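Local coordinates for protein nucleoporin NUP159 (Saccharomyces cerevisiae, PDB 1XIP) that builds part of the nuclear pore complex and serves mRNA export, its N-terminal beta-propeller domain tethering the helicase Dbp5 to the pore, at residues 365-370 / 375-380; 23-28 / 73-78; 147-152 / 158-163; 133-138 / 187-192. All coordinates share one frame; numbering follows the deposited sequence.

Contact 1: 365-370 / 375-380; sequences LVYILN and LQIVGL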
# COMPACT_ATOMS: atom_id res chain seq x y z
N LEU A 365 15.06 -2.72 -5.71
CA LEU A 365 14.27 -2.35 -6.86
C LEU A 365 12.83 -2.31 -6.44
O LEU A 365 12.33 -3.26 -5.85
CB LEU A 365 14.48 -3.32 -8.02
CG LEU A 365 15.89 -3.46 -8.61
CD1 LEU A 365 15.88 -4.36 -9.85
CD2 LEU A 365 16.52 -2.12 -8.95
N VAL A 366 12.16 -1.20 -6.71
CA VAL A 366 10.75 -1.05 -6.44
C VAL A 366 9.96 -1.27 -7.73
O VAL A 366 10.13 -0.53 -8.72
CB VAL A 366 10.43 0.37 -5.87
CG1 VAL A 366 8.98 0.48 -5.47
CG2 VAL A 366 11.35 0.70 -4.69
N TYR A 367 9.12 -2.29 -7.74
CA TYR A 367 8.20 -2.56 -8.85
C TYR A 367 6.88 -1.92 -8.51
O TYR A 367 6.35 -2.11 -7.37
CB TYR A 367 7.97 -4.05 -9.00
CG TYR A 367 9.12 -4.85 -9.55
CD1 TYR A 367 10.45 -4.61 -9.16
CD2 TYR A 367 8.89 -5.89 -10.45
CE1 TYR A 367 11.49 -5.37 -9.65
CE2 TYR A 367 9.93 -6.66 -10.94
CZ TYR A 367 11.22 -6.40 -10.54
OH TYR A 367 12.24 -7.18 -11.05
N ILE A 368 6.33 -1.16 -9.47
CA ILE A 368 5.05 -0.46 -9.29
C ILE A 368 4.09 -0.81 -10.43
O ILE A 368 4.47 -0.69 -11.61
CB ILE A 368 5.27 1.09 -9.22
CG1 ILE A 368 6.32 1.45 -8.14
CG2 ILE A 368 3.95 1.82 -9.01
CD1 ILE A 368 6.62 2.93 -8.00
N LEU A 369 2.87 -1.24 -10.08
CA LEU A 369 1.83 -1.65 -11.04
C LEU A 369 0.68 -0.62 -11.14
O LEU A 369 0.08 -0.23 -10.12
CB LEU A 369 1.24 -3.01 -10.64
CG LEU A 369 1.10 -4.06 -11.75
CD1 LEU A 369 0.02 -5.08 -11.39
CD2 LEU A 369 0.81 -3.43 -13.10
N ASN A 370 0.38 -0.22 -12.38
CA ASN A 370 -0.67 0.76 -12.78
C ASN A 370 -2.09 0.32 -12.63
O ASN A 370 -2.38 -0.87 -12.67
CB ASN A 370 -0.53 1.09 -14.27
CG ASN A 370 0.25 2.34 -14.51
OD1 ASN A 370 0.39 2.79 -15.65
ND2 ASN A 370 0.76 2.94 -13.44
N LEU A 375 3.70 -1.92 -15.68
CA LEU A 375 4.61 -2.11 -14.57
C LEU A 375 5.87 -1.31 -14.79
O LEU A 375 6.46 -1.33 -15.86
CB LEU A 375 4.96 -3.60 -14.36
CG LEU A 375 5.72 -3.90 -13.04
CD1 LEU A 375 5.09 -5.01 -12.31
CD2 LEU A 375 7.17 -4.19 -13.25
N GLN A 376 6.29 -0.62 -13.74
CA GLN A 376 7.46 0.22 -13.75
C GLN A 376 8.50 -0.35 -12.76
O GLN A 376 8.14 -0.75 -11.64
CB GLN A 376 7.04 1.60 -13.34
CG GLN A 376 8.12 2.61 -13.32
CD GLN A 376 7.67 3.96 -12.76
OE1 GLN A 376 6.50 4.11 -12.31
NE2 GLN A 376 8.57 4.94 -12.78
N ILE A 377 9.77 -0.39 -13.18
CA ILE A 377 10.85 -0.73 -12.25
C ILE A 377 11.72 0.49 -12.00
O ILE A 377 12.20 1.12 -12.94
CB ILE A 377 11.73 -1.90 -12.74
CG1 ILE A 377 10.92 -3.20 -12.88
CG2 ILE A 377 12.92 -2.12 -11.78
CD1 ILE A 377 11.74 -4.38 -13.35
N VAL A 378 11.93 0.78 -10.72
CA VAL A 378 12.65 1.97 -10.30
C VAL A 378 13.71 1.58 -9.24
O VAL A 378 13.39 1.06 -8.17
CB VAL A 378 11.66 3.05 -9.77
CG1 VAL A 378 12.37 4.20 -9.23
CG2 VAL A 378 10.75 3.54 -10.87
N GLY A 379 14.98 1.80 -9.56
CA GLY A 379 16.03 1.54 -8.60
C GLY A 379 16.26 2.73 -7.70
O GLY A 379 16.53 3.83 -8.20
N LEU A 380 16.15 2.55 -6.39
CA LEU A 380 16.47 3.63 -5.46
C LEU A 380 17.91 3.52 -5.02
O LEU A 380 18.31 2.51 -4.46
CB LEU A 380 15.53 3.65 -4.24
CG LEU A 380 15.87 4.68 -3.14
CD1 LEU A 380 15.73 6.15 -3.60
CD2 LEU A 380 15.06 4.43 -1.85
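Ile377 lies along one face of the Tyr367 ring, the two side chains pointing the same way, a worked example of how a non-hydrogen-bonded antiparallel pair can bring an aliphatic chain onto an aromatic one. From CB the isoleucine divides. Its CG1, anti to the carbonyl carbon (chi1 -63°), stands over the middle of the ring in a CH-pi contact, 3.8 Å from the centroid and only 5° off the normal. Continuing in the same direction, CD1 follows the tyrosine outward and ends 3.5 Å from Tyr367 CZ, close to the hydroxyl as well. The other branch, CG2, borders Tyr367 CE1 and also meets Leu365 CD1 at 4.2 Å. Leu375 CD2 reaches Tyr367 CD2 obliquely at 3.7 Å, and Leu365 CD2 packs on the bare CA of Gly379, where a side chain would be tightly placed. An alanine at Tyr367 is likely to strip Ile377 of the surface it lies on and leave Asp343, which takes the hydroxyl's hydrogen bond, without that mate. Beneath, four backbone bonds join Val366 to Val378 and Ile368 to Gln376; the one from Gln376 N to Ile368 O is 2.8 Å long. This hairpin is the middle of a four-stranded propeller blade: strand 337-343 flanks 365-370, strand 18-26 flanks 374-381, and helix 65-73 packs Leu65, Leu68 and Arg69 against Tyr367.

Contact 2: 23-28 / 73-78; sequences GQKQIL and TSDSTP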
# COMPACT_ATOMS: atom_id res chain seq x y z
N GLY A 23 12.72 0.86 -16.32
CA GLY A 23 11.86 0.64 -17.49
C GLY A 23 10.37 0.45 -17.17
O GLY A 23 9.97 0.38 -16.00
N GLN A 24 9.57 0.35 -18.23
CA GLN A 24 8.11 0.30 -18.10
C GLN A 24 7.46 -0.38 -19.28
O GLN A 24 7.79 -0.08 -20.43
CB GLN A 24 7.57 1.71 -18.02
CG GLN A 24 6.16 1.80 -17.59
CD GLN A 24 5.91 3.10 -16.86
OE1 GLN A 24 5.43 3.10 -15.71
NE2 GLN A 24 6.25 4.22 -17.52
N LYS A 25 6.51 -1.27 -19.00
CA LYS A 25 5.78 -2.01 -20.03
C LYS A 25 4.42 -2.46 -19.51
O LYS A 25 4.24 -2.71 -18.29
CB LYS A 25 6.59 -3.21 -20.51
CG LYS A 25 7.46 -2.90 -21.74
CD LYS A 25 8.56 -3.92 -21.97
CE LYS A 25 9.83 -3.26 -22.47
NZ LYS A 25 10.68 -4.22 -23.21
N GLN A 26 3.44 -2.52 -20.41
CA GLN A 26 2.15 -3.11 -20.07
C GLN A 26 2.35 -4.60 -20.04
O GLN A 26 2.76 -5.19 -21.03
CB GLN A 26 1.08 -2.77 -21.09
CG GLN A 26 -0.27 -3.40 -20.71
CD GLN A 26 -1.44 -2.76 -21.39
OE1 GLN A 26 -1.42 -2.56 -22.59
NE2 GLN A 26 -2.48 -2.46 -20.63
N ILE A 27 2.08 -5.20 -18.89
CA ILE A 27 2.24 -6.63 -18.73
C ILE A 27 0.91 -7.32 -18.50
O ILE A 27 0.83 -8.56 -18.54
CB ILE A 27 3.23 -6.97 -17.58
CG1 ILE A 27 2.68 -6.48 -16.24
CG2 ILE A 27 4.65 -6.41 -17.91
CD1 ILE A 27 3.16 -7.29 -15.05
N LEU A 28 -0.14 -6.53 -18.27
CA LEU A 28 -1.46 -7.07 -18.00
C LEU A 28 -2.53 -6.16 -18.57
O LEU A 28 -2.26 -5.01 -18.84
CB LEU A 28 -1.66 -7.26 -16.49
CG LEU A 28 -0.84 -8.34 -15.79
CD1 LEU A 28 -1.01 -8.19 -14.27
CD2 LEU A 28 -1.32 -9.68 -16.26
N THR A 73 13.40 -4.40 -18.56
CA THR A 73 14.65 -3.66 -18.72
C THR A 73 15.32 -3.81 -20.09
O THR A 73 15.97 -2.88 -20.58
CB THR A 73 15.63 -3.95 -17.56
OG1 THR A 73 15.86 -5.35 -17.42
CG2 THR A 73 15.00 -3.57 -16.24
N SER A 74 15.17 -4.98 -20.71
CA SER A 74 15.62 -5.17 -22.09
C SER A 74 14.42 -5.20 -23.05
O SER A 74 13.27 -5.07 -22.61
CB SER A 74 16.48 -6.44 -22.22
OG SER A 74 15.68 -7.62 -22.22
N ASP A 75 14.67 -5.33 -24.34
CA ASP A 75 13.57 -5.34 -25.32
C ASP A 75 13.61 -6.63 -26.16
O ASP A 75 13.22 -6.64 -27.34
CB ASP A 75 13.60 -4.07 -26.21
CG ASP A 75 12.47 -3.06 -25.84
OD1 ASP A 75 11.49 -2.93 -26.62
OD2 ASP A 75 12.49 -2.36 -24.80
N SER A 76 14.05 -7.72 -25.54
CA SER A 76 14.39 -8.95 -26.27
C SER A 76 13.71 -10.21 -25.70
O SER A 76 13.70 -11.26 -26.36
CB SER A 76 15.91 -9.15 -26.31
OG SER A 76 16.39 -9.61 -25.04
N THR A 77 13.17 -10.11 -24.48
CA THR A 77 12.59 -11.27 -23.81
C THR A 77 11.09 -11.09 -23.52
O THR A 77 10.71 -10.20 -22.74
CB THR A 77 13.38 -11.64 -22.52
OG1 THR A 77 12.51 -11.62 -21.38
CG2 THR A 77 14.44 -10.58 -22.21
N PRO A 78 10.25 -11.94 -24.13
CA PRO A 78 8.80 -11.83 -23.98
C PRO A 78 8.37 -12.24 -22.58
O PRO A 78 9.12 -12.95 -21.90
CB PRO A 78 8.27 -12.84 -25.01
CG PRO A 78 9.43 -13.15 -25.88
CD PRO A 78 10.63 -13.08 -24.98
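Lys25 NZ stands over one face of the flat Asp75 carboxylate, 3.0 Å from Asp75 OD2, toward which it is displaced. The salt bridge it makes has only a weak hydrogen bond. The second flat group, the peptide carbonyl of Ser74, is met differently: Lys25 NZ comes to 2.8 Å from Ser74 O, tilted just 15° from the carbonyl plane. A single cation thus joins a charged side chain and a backbone oxygen, illustrating how a lysine can fasten a strand to the end of a helix. Its chain reaches the loop with a bend at chi3 (-143°), and CE also passes near Asp75 OD2, at 3.6 Å. The same nitrogen also bonds to His71 O, and the carbonyls of His71, in the last turn of helix 65-73, and of Ser74, just beyond it, would probably favour a positive charge there. A methionine in place of Lys25 would probably leave the Asp75 carboxylate without its counter-charge and the Ser74 carbonyl without this donor, so that the loop could drift from the strand. Asp75 is exposed, which makes this a surface link. Lys25 belongs to strand 18-26, the outer strand of its blade, paired through Gly23 and Lys25 with strand 374-381; its side chain touches Ile72 of helix 65-73, and the loop of Ser74 and Asp75 leads from that helix to strand 83-86.

Contact 3: 147-152 / 158-163; sequences DLSALD and TKQLAQ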
# COMPACT_ATOMS: atom_id res chain seq x y z
N ASP A 147 -15.54 -3.26 10.44
CA ASP A 147 -15.22 -4.29 11.43
C ASP A 147 -13.83 -4.85 11.16
O ASP A 147 -13.60 -5.48 10.13
CB ASP A 147 -16.23 -5.45 11.34
CG ASP A 147 -17.51 -5.19 12.13
OD1 ASP A 147 -17.59 -4.21 12.90
OD2 ASP A 147 -18.51 -5.95 12.04
N LEU A 148 -12.90 -4.63 12.09
CA LEU A 148 -11.55 -5.20 11.96
C LEU A 148 -11.49 -6.60 12.53
O LEU A 148 -11.74 -6.80 13.73
CB LEU A 148 -10.51 -4.31 12.64
CG LEU A 148 -9.07 -4.59 12.23
CD1 LEU A 148 -8.88 -4.30 10.77
CD2 LEU A 148 -8.12 -3.76 13.06
N SER A 149 -11.14 -7.58 11.68
CA SER A 149 -11.15 -9.00 12.08
C SER A 149 -9.85 -9.72 11.73
O SER A 149 -9.05 -9.23 10.94
CB SER A 149 -12.31 -9.72 11.43
OG SER A 149 -12.44 -9.30 10.09
N ALA A 150 -9.65 -10.88 12.34
CA ALA A 150 -8.43 -11.66 12.16
C ALA A 150 -8.73 -13.09 11.72
O ALA A 150 -9.52 -13.79 12.36
CB ALA A 150 -7.62 -11.67 13.45
N LEU A 151 -8.11 -13.50 10.62
CA LEU A 151 -8.22 -14.85 10.09
C LEU A 151 -6.92 -15.61 10.33
O LEU A 151 -5.88 -15.21 9.82
CB LEU A 151 -8.50 -14.82 8.60
CG LEU A 151 -9.49 -15.81 7.97
CD1 LEU A 151 -8.97 -16.33 6.64
CD2 LEU A 151 -9.88 -16.96 8.90
N ASP A 152 -6.99 -16.69 11.11
CA ASP A 152 -5.85 -17.58 11.24
C ASP A 152 -5.78 -18.48 10.02
O ASP A 152 -6.73 -19.18 9.69
CB ASP A 152 -5.92 -18.42 12.53
CG ASP A 152 -4.55 -19.00 12.94
OD1 ASP A 152 -4.03 -19.88 12.22
OD2 ASP A 152 -3.92 -18.63 13.95
N THR A 158 -11.91 -17.28 12.91
CA THR A 158 -11.88 -15.81 12.84
C THR A 158 -12.24 -15.05 14.13
O THR A 158 -13.33 -15.21 14.68
CB THR A 158 -12.70 -15.27 11.60
OG1 THR A 158 -13.88 -14.61 12.05
CG2 THR A 158 -13.23 -16.42 10.72
N LYS A 159 -11.30 -14.21 14.57
CA LYS A 159 -11.44 -13.36 15.76
C LYS A 159 -11.94 -11.96 15.37
O LYS A 159 -11.74 -11.53 14.25
CB LYS A 159 -10.08 -13.23 16.44
CG LYS A 159 -10.10 -13.12 17.96
CD LYS A 159 -8.68 -12.94 18.53
CE LYS A 159 -7.90 -14.27 18.57
NZ LYS A 159 -7.35 -14.62 19.93
N GLN A 160 -12.56 -11.24 16.30
CA GLN A 160 -12.96 -9.86 16.05
C GLN A 160 -12.05 -8.91 16.82
O GLN A 160 -11.98 -8.97 18.04
CB GLN A 160 -14.42 -9.64 16.44
CG GLN A 160 -15.25 -8.89 15.41
CD GLN A 160 -15.34 -9.62 14.07
OE1 GLN A 160 -15.20 -10.86 14.01
NE2 GLN A 160 -15.55 -8.87 13.00
N LEU A 161 -11.34 -8.04 16.11
CA LEU A 161 -10.32 -7.21 16.74
C LEU A 161 -10.83 -5.87 17.21
O LEU A 161 -10.65 -5.50 18.37
CB LEU A 161 -9.12 -7.02 15.82
CG LEU A 161 -8.36 -8.28 15.42
CD1 LEU A 161 -7.49 -7.96 14.23
CD2 LEU A 161 -7.54 -8.84 16.59
N ALA A 162 -11.47 -5.12 16.31
CA ALA A 162 -11.94 -3.78 16.64
C ALA A 162 -13.15 -3.40 15.82
O ALA A 162 -13.58 -4.15 14.95
CB ALA A 162 -10.83 -2.76 16.46
N GLN A 163 -13.70 -2.23 16.13
CA GLN A 163 -14.86 -1.69 15.41
C GLN A 163 -14.67 -0.23 15.07
O GLN A 163 -13.82 0.45 15.67
CB GLN A 163 -16.11 -1.83 16.26
CG GLN A 163 -16.92 -3.06 15.99
CD GLN A 163 -17.32 -3.75 17.26
OE1 GLN A 163 -16.75 -4.79 17.62
NE2 GLN A 163 -18.29 -3.18 17.97
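Leu161 fills the tight side of this hairpin. With CG anti to its own carbonyl carbon (chi1 -62°), it lays CD1 against Ala150 CB at 3.8 Å and against Leu148 CG a little farther off, while its CB crowds Leu148 O at 3.4 Å. Leu148 CB meets Ala162 CB on the same side, and both leucines reach on to Val140 of strand 138-143; Leu148 and Ala150 are buried here. The extra residue forms a classic beta bulge: two residues, Leu161 and Ala162, stand opposite the single Leu148, whose carbonyl oxygen accepts from Leu161 N at 2.7 Å and from Ala162 N at 3.1 Å. Past the bulge the regular pairing resumes between Ala150 and Lys159. The strands are the third and fourth of a four-stranded propeller blade, 158-165 being the edge strand. On the other face, that of Asp147, Ser149 and Gln160, packing is sparser and much of it borders solvent. Gln160, its chain bent at chi2, brings NE2 back over Ser149 CB at 3.7 Å and near Asp147 CB. Asp147 and Gln163 run side by side, the carboxylate and amide planes 72° apart, and OD1 of the aspartate touches Gln163 CG at 3.4 Å. Toward the turn, exposed Thr158 offers CG2 to Leu151 CD2, 3.9 Å away.

Contact 4: 133-138 / 187-192; sequences KNVNNT and FAWRNG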
# COMPACT_ATOMS: atom_id res chain seq x y z
N LYS A 133 -4.33 -7.29 5.21
CA LYS A 133 -2.90 -7.35 5.43
C LYS A 133 -2.53 -8.70 5.99
O LYS A 133 -3.19 -9.22 6.91
CB LYS A 133 -2.44 -6.27 6.40
CG LYS A 133 -1.60 -5.14 5.80
CD LYS A 133 -0.17 -5.58 5.38
CE LYS A 133 0.39 -4.67 4.24
NZ LYS A 133 1.37 -5.34 3.28
N ASN A 134 -1.48 -9.27 5.43
CA ASN A 134 -0.93 -10.49 5.96
C ASN A 134 0.25 -10.20 6.87
O ASN A 134 1.13 -9.41 6.51
CB ASN A 134 -0.51 -11.41 4.83
CG ASN A 134 0.29 -12.59 5.32
OD1 ASN A 134 1.36 -12.87 4.81
ND2 ASN A 134 -0.23 -13.28 6.34
N VAL A 135 0.27 -10.79 8.06
CA VAL A 135 1.42 -10.53 8.94
C VAL A 135 2.32 -11.76 9.15
O VAL A 135 3.47 -11.78 8.66
CB VAL A 135 1.09 -9.72 10.23
CG1 VAL A 135 -0.20 -10.17 10.87
CG2 VAL A 135 2.26 -9.75 11.19
N ASN A 136 1.82 -12.79 9.81
CA ASN A 136 2.57 -14.04 9.77
C ASN A 136 1.73 -15.14 9.17
O ASN A 136 1.72 -15.33 7.96
CB ASN A 136 3.08 -14.43 11.16
CG ASN A 136 4.19 -13.52 11.63
OD1 ASN A 136 5.26 -13.43 11.01
ND2 ASN A 136 3.94 -12.81 12.73
N ASN A 137 1.02 -15.85 10.03
CA ASN A 137 0.04 -16.83 9.61
C ASN A 137 -1.35 -16.29 9.80
O ASN A 137 -2.30 -17.05 10.02
CB ASN A 137 0.20 -18.12 10.43
CG ASN A 137 1.54 -18.77 10.22
OD1 ASN A 137 1.94 -19.05 9.08
ND2 ASN A 137 2.27 -18.98 11.31
N THR A 138 -1.48 -14.98 9.74
CA THR A 138 -2.78 -14.39 9.96
C THR A 138 -3.08 -13.28 8.95
O THR A 138 -2.17 -12.55 8.51
CB THR A 138 -2.93 -13.90 11.42
OG1 THR A 138 -2.09 -12.77 11.62
CG2 THR A 138 -2.36 -14.91 12.43
N PHE A 187 -1.61 -0.83 19.20
CA PHE A 187 -1.53 -2.02 20.04
C PHE A 187 -0.22 -2.73 19.82
O PHE A 187 0.31 -2.75 18.71
CB PHE A 187 -2.64 -3.01 19.69
CG PHE A 187 -4.03 -2.43 19.71
CD1 PHE A 187 -4.90 -2.72 20.77
CD2 PHE A 187 -4.49 -1.65 18.66
CE1 PHE A 187 -6.18 -2.22 20.78
CE2 PHE A 187 -5.77 -1.14 18.67
CZ PHE A 187 -6.62 -1.42 19.73
N ALA A 188 0.30 -3.34 20.87
CA ALA A 188 1.33 -4.34 20.69
C ALA A 188 0.67 -5.57 20.05
O ALA A 188 -0.43 -5.97 20.45
CB ALA A 188 1.95 -4.69 22.01
N TRP A 189 1.33 -6.13 19.04
CA TRP A 189 0.79 -7.24 18.27
C TRP A 189 1.72 -8.48 18.27
O TRP A 189 2.91 -8.39 17.95
CB TRP A 189 0.51 -6.77 16.83
CG TRP A 189 0.07 -7.88 15.94
CD1 TRP A 189 0.86 -8.70 15.19
CD2 TRP A 189 -1.28 -8.31 15.72
NE1 TRP A 189 0.09 -9.62 14.52
CE2 TRP A 189 -1.23 -9.40 14.82
CE3 TRP A 189 -2.53 -7.88 16.19
CZ2 TRP A 189 -2.38 -10.07 14.38
CZ3 TRP A 189 -3.66 -8.54 15.76
CH2 TRP A 189 -3.59 -9.62 14.86
N ARG A 190 1.15 -9.64 18.61
CA ARG A 190 1.90 -10.90 18.62
C ARG A 190 1.04 -12.09 18.19
O ARG A 190 0.30 -12.65 19.01
CB ARG A 190 2.47 -11.17 20.02
CG ARG A 190 3.97 -11.07 20.12
CD ARG A 190 4.69 -12.40 20.12
NE ARG A 190 5.98 -12.29 19.46
CZ ARG A 190 7.01 -13.10 19.66
NH1 ARG A 190 6.89 -14.11 20.52
NH2 ARG A 190 8.15 -12.92 19.01
N ASN A 191 1.15 -12.48 16.91
CA ASN A 191 0.47 -13.67 16.39
C ASN A 191 -1.04 -13.77 16.73
O ASN A 191 -1.50 -14.76 17.32
CB ASN A 191 1.22 -14.94 16.81
CG ASN A 191 0.72 -16.20 16.11
OD1 ASN A 191 0.55 -16.22 14.89
ND2 ASN A 191 0.50 -17.25 16.88
N GLY A 192 -1.80 -12.74 16.35
CA GLY A 192 -3.24 -12.71 16.59
C GLY A 192 -3.65 -12.03 17.89
O GLY A 192 -4.82 -11.69 18.09
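Val135, in the turn, and Thr138, where the next strand begins, stand against the end of the strand bearing Trp189, the backbones staying well apart, with the CA atoms of Thr138 and Gly192 at 6.9 Å the nearest pair. Side chains bridge the interval. Val135 CG1 comes obliquely to the indole, 3.7 Å from Trp189 NE1, whereas Thr138 OG1 lies at the ring's edge, in its plane, 3.9 Å from Trp189 CZ2. Trp189 extends toward the turn because its CG is anti to the backbone N (chi1 175°). Gly192 N sits 3.2 Å above one face of the indole, off its centre. These pieces come from successive blades of the propeller: the turn joins the first two strands of one, and strand 184-190 is the third of the next, so the tryptophan packs across the seam between blades. The turn itself is held by Asn134, whose ND2 donates to Thr138 O at 3.0 Å and, at greater length, to Asn136 O; Thr138 O also accepts Val135 N. Farther along, Thr138 CG2 crosses to exposed Asn191, meeting OD1 at 4.0 Å, while Asn137 OD1 accepts from His96 of strand 90-96.

In the fold
The four contacts fall into two pairs on a beta-propeller. Along the chain contact 2 closes first, contact 3 follows within the span bracketed by contact 4, and contact 1 comes last. Contacts 1 and 2, centres 12 Å apart, meet in one blade through strand 18-26, which bonds to 374-381 near the C-terminus, closing the ring as a propeller's velcro does, while 73-78 belongs to the loop leading to strand 83-86 of another sheet. Contacts 3 and 4, 11 Å apart, touch where Leu161 CD2 meets Trp189 CZ3, between successive blades. The centres of contacts 1 and 3 lie about 32 Å apart across the chain's centre. Pairing, packing and closure together build the Dbp5-tethering domain.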